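PDB 2C0N: A197 from Sulfolobus turreted icosahedral virus, which is a viral glycosyltransferase with the GT-A fold, an enzyme class that transfers sugars from activated donors to acceptor molecules. Local coordinates for the interface of chains A and B. Numbering follows the deposited sequence. Chains: chain A/B, A197.

The interface of chains A and B. Residues chain A 15, 190-192; chain B 31-34.
B:Arg34 meets A:Asn190 and A:His192 in this patch of the two-fold A197 interface, where the loop after strand 28-31 of one copy receives the C-terminal segment leading into strand 193-195 of the other; the structure alone does not prove that the dimer is biological. Both terminal guanidinium nitrogens, NH1 and NH2, donate end-on to the backbone carbonyl oxygen of A:Asn190, with NH2 to O at 3.1 Å. That oxygen lies 2° out of the guanidinium plane; NH1 sits in the carbonyl plane, NH2 tilted from it. One guanidinium face is turned to the A:His192 ring, 34° between planes, with CZ 3.5 Å from the imidazole CE1.

The backbone N of B:Ser32 donates to ring ND1 at 2.9 Å, in the ring plane, so ND1 serves as acceptor here. B:Leu31 CD2 caps a ring face, 3.9 Å from the centroid, a CH-pi contact. B:Ser32 OG makes a doubtful, very short hydrogen bond to A:Asp191 O, from above the carbonyl plane and off its lone pairs.

Further out, B:Arg34 bends at chi2, and NH1 also donates to B:Arg33 O at 2.8 Å, which should steady the guanidinium. A:Asn190 swings CG away from its backbone N (chi1 -160°), sending the amide antiparallel past the guanidinium, OD1 by B:Ser32 CB. Its ND2 closely approaches NH1 without hydrogen bonding, the N-H pointing elsewhere. A water 2.8 Å from A:Asn190 OD1 bridges to B:Arg33 N, 3.0 Å away.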
ATOM      1  N   LEU A  15       4.020  -2.046   4.592  1.00 14.41           N
ATOM      2  CA  LEU A  15       4.700  -0.779   4.365  1.00 14.63           C
ATOM      3  C   LEU A  15       6.029  -0.909   3.655  1.00 14.67           C
ATOM      4  O   LEU A  15       6.347  -0.105   2.761  1.00 14.58           O
ATOM      5  CB  LEU A  15       4.864  -0.018   5.689  1.00 15.44           C
ATOM      6  CG  LEU A  15       3.840   1.112   5.911  1.00 16.27           C
ATOM      7  CD1 LEU A  15       2.383   0.647   5.856  1.00 15.69           C
ATOM      8  CD2 LEU A  15       4.172   1.865   7.193  1.00 15.48           C
ATOM      9  N   ASN A 190      10.954  -0.677  10.487  1.00 17.10           N
ATOM     10  CA  ASN A 190       9.762  -0.062  11.079  1.00 19.15           C
ATOM     11  C   ASN A 190       9.672   1.421  10.782  1.00 19.51           C
ATOM     12  O   ASN A 190       9.112   2.200  11.544  1.00 20.34           O
ATOM     13  CB  ASN A 190       9.672  -0.348  12.587  1.00 20.42           C
ATOM     14  CG  ASN A 190       8.243  -0.165  13.160  1.00 25.73           C
ATOM     15  OD1 ASN A 190       7.209  -0.588  12.578  1.00 29.43           O
ATOM     16  ND2 ASN A 190       8.186   0.455  14.323  1.00 34.25           N
ATOM     17  N   ASP A 191      10.179   1.813   9.627  1.00 18.78           N
ATOM     18  CA  ASP A 191      10.109   3.200   9.204  1.00 18.40           C
ATOM     19  C   ASP A 191       8.738   3.553   8.649  1.00 17.23           C
ATOM     20  O   ASP A 191       8.005   2.696   8.134  1.00 17.29           O
ATOM     21  CB  ASP A 191      11.137   3.461   8.113  1.00 19.56           C
ATOM     22  CG  ASP A 191      12.550   3.548   8.637  1.00 23.58           C
ATOM     23  OD1 ASP A 191      12.767   3.483   9.876  1.00 29.09           O
ATOM     24  OD2 ASP A 191      13.470   3.696   7.791  1.00 30.27           O
ATOM     25  N   HIS A 192       8.416   4.840   8.721  1.00 16.08           N
ATOM     26  CA  HIS A 192       7.235   5.395   8.031  1.00 15.79           C
ATOM     27  C   HIS A 192       7.539   5.437   6.564  1.00 16.05           C
ATOM     28  O   HIS A 192       8.707   5.367   6.152  1.00 16.36           O
ATOM     29  CB  HIS A 192       6.947   6.807   8.555  1.00 17.49           C
ATOM     30  CG  HIS A 192       6.955   6.910  10.045  1.00 15.58           C
ATOM     31  ND1 HIS A 192       6.190   6.093  10.860  1.00 15.17           N
ATOM     32  CD2 HIS A 192       7.685   7.690  10.871  1.00 14.55           C
ATOM     33  CE1 HIS A 192       6.433   6.399  12.123  1.00 18.04           C
ATOM     34  NE2 HIS A 192       7.330   7.371  12.159  1.00 14.41           N
TER
ATOM     35  N   LEU B  31       2.244   6.066   8.621  1.00 17.45           N
ATOM     36  CA  LEU B  31       3.006   5.956   9.843  1.00 17.15           C
ATOM     37  C   LEU B  31       3.035   4.495  10.246  1.00 16.43           C
ATOM     38  O   LEU B  31       1.973   3.851  10.334  1.00 17.54           O
ATOM     39  CB  LEU B  31       2.363   6.801  10.945  1.00 18.41           C
ATOM     40  CG  LEU B  31       2.304   8.297  10.571  1.00 17.37           C
ATOM     41  CD1 LEU B  31       1.140   8.995  11.193  1.00 21.13           C
ATOM     42  CD2 LEU B  31       3.560   8.933  10.947  1.00 16.78           C
ATOM     43  N   SER B  32       4.239   3.967  10.476  1.00 16.39           N
ATOM     44  CA  SER B  32       4.429   2.645  11.022  1.00 17.14           C
ATOM     45  C   SER B  32       3.917   2.557  12.432  1.00 17.30           C
ATOM     46  O   SER B  32       3.650   3.560  13.077  1.00 15.94           O
ATOM     47  CB  SER B  32       5.900   2.246  10.999  1.00 18.07           C
ATOM     48  OG  SER B  32       6.237   1.978   9.670  1.00 23.97           O
ATOM     49  N   ARG B  33       3.751   1.319  12.891  1.00 17.79           N
ATOM     50  CA  ARG B  33       3.090   1.067  14.127  1.00 19.14           C
ATOM     51  C   ARG B  33       3.927   1.652  15.256  1.00 19.71           C
ATOM     52  O   ARG B  33       5.140   1.591  15.213  1.00 18.55           O
ATOM     53  CB  ARG B  33       2.939  -0.444  14.320  1.00 18.57           C
ATOM     54  CG  ARG B  33       2.036  -0.789  15.421  1.00 21.15           C
ATOM     55  CD  ARG B  33       1.788  -2.265  15.428  1.00 22.23           C
ATOM     56  NE  ARG B  33       0.964  -2.625  16.573  1.00 27.03           N
ATOM     57  CZ  ARG B  33       0.655  -3.864  16.930  1.00 29.95           C
ATOM     58  NH1 ARG B  33       1.107  -4.906  16.235  1.00 29.78           N
ATOM     59  NH2 ARG B  33      -0.103  -4.065  18.019  1.00 32.49           N
ATOM     60  N   ARG B  34       3.288   2.255  16.239  1.00 20.41           N
ATOM     61  CA  ARG B  34       4.004   2.669  17.443  1.00 22.39           C
ATOM     62  C   ARG B  34       3.232   2.104  18.650  1.00 22.59           C
ATOM     63  O   ARG B  34       2.335   1.270  18.503  1.00 23.25           O
ATOM     64  CB  ARG B  34       4.221   4.202  17.496  1.00 23.12           C
ATOM     65  CG  ARG B  34       5.136   4.821  16.371  1.00 24.50           C
ATOM     66  CD  ARG B  34       6.626   4.486  16.517  1.00 24.97           C
ATOM     67  NE  ARG B  34       7.568   4.886  15.443  1.00 24.21           N
ATOM     68  CZ  ARG B  34       7.947   4.140  14.389  1.00 27.97           C
ATOM     69  NH1 ARG B  34       7.393   2.963  14.159  1.00 29.38           N
ATOM     70  NH2 ARG B  34       8.857   4.581  13.509  1.00 24.91           N
TER
HETATM   71  O   HOH W   1       4.682  -1.144  11.540  1.00 15.75           O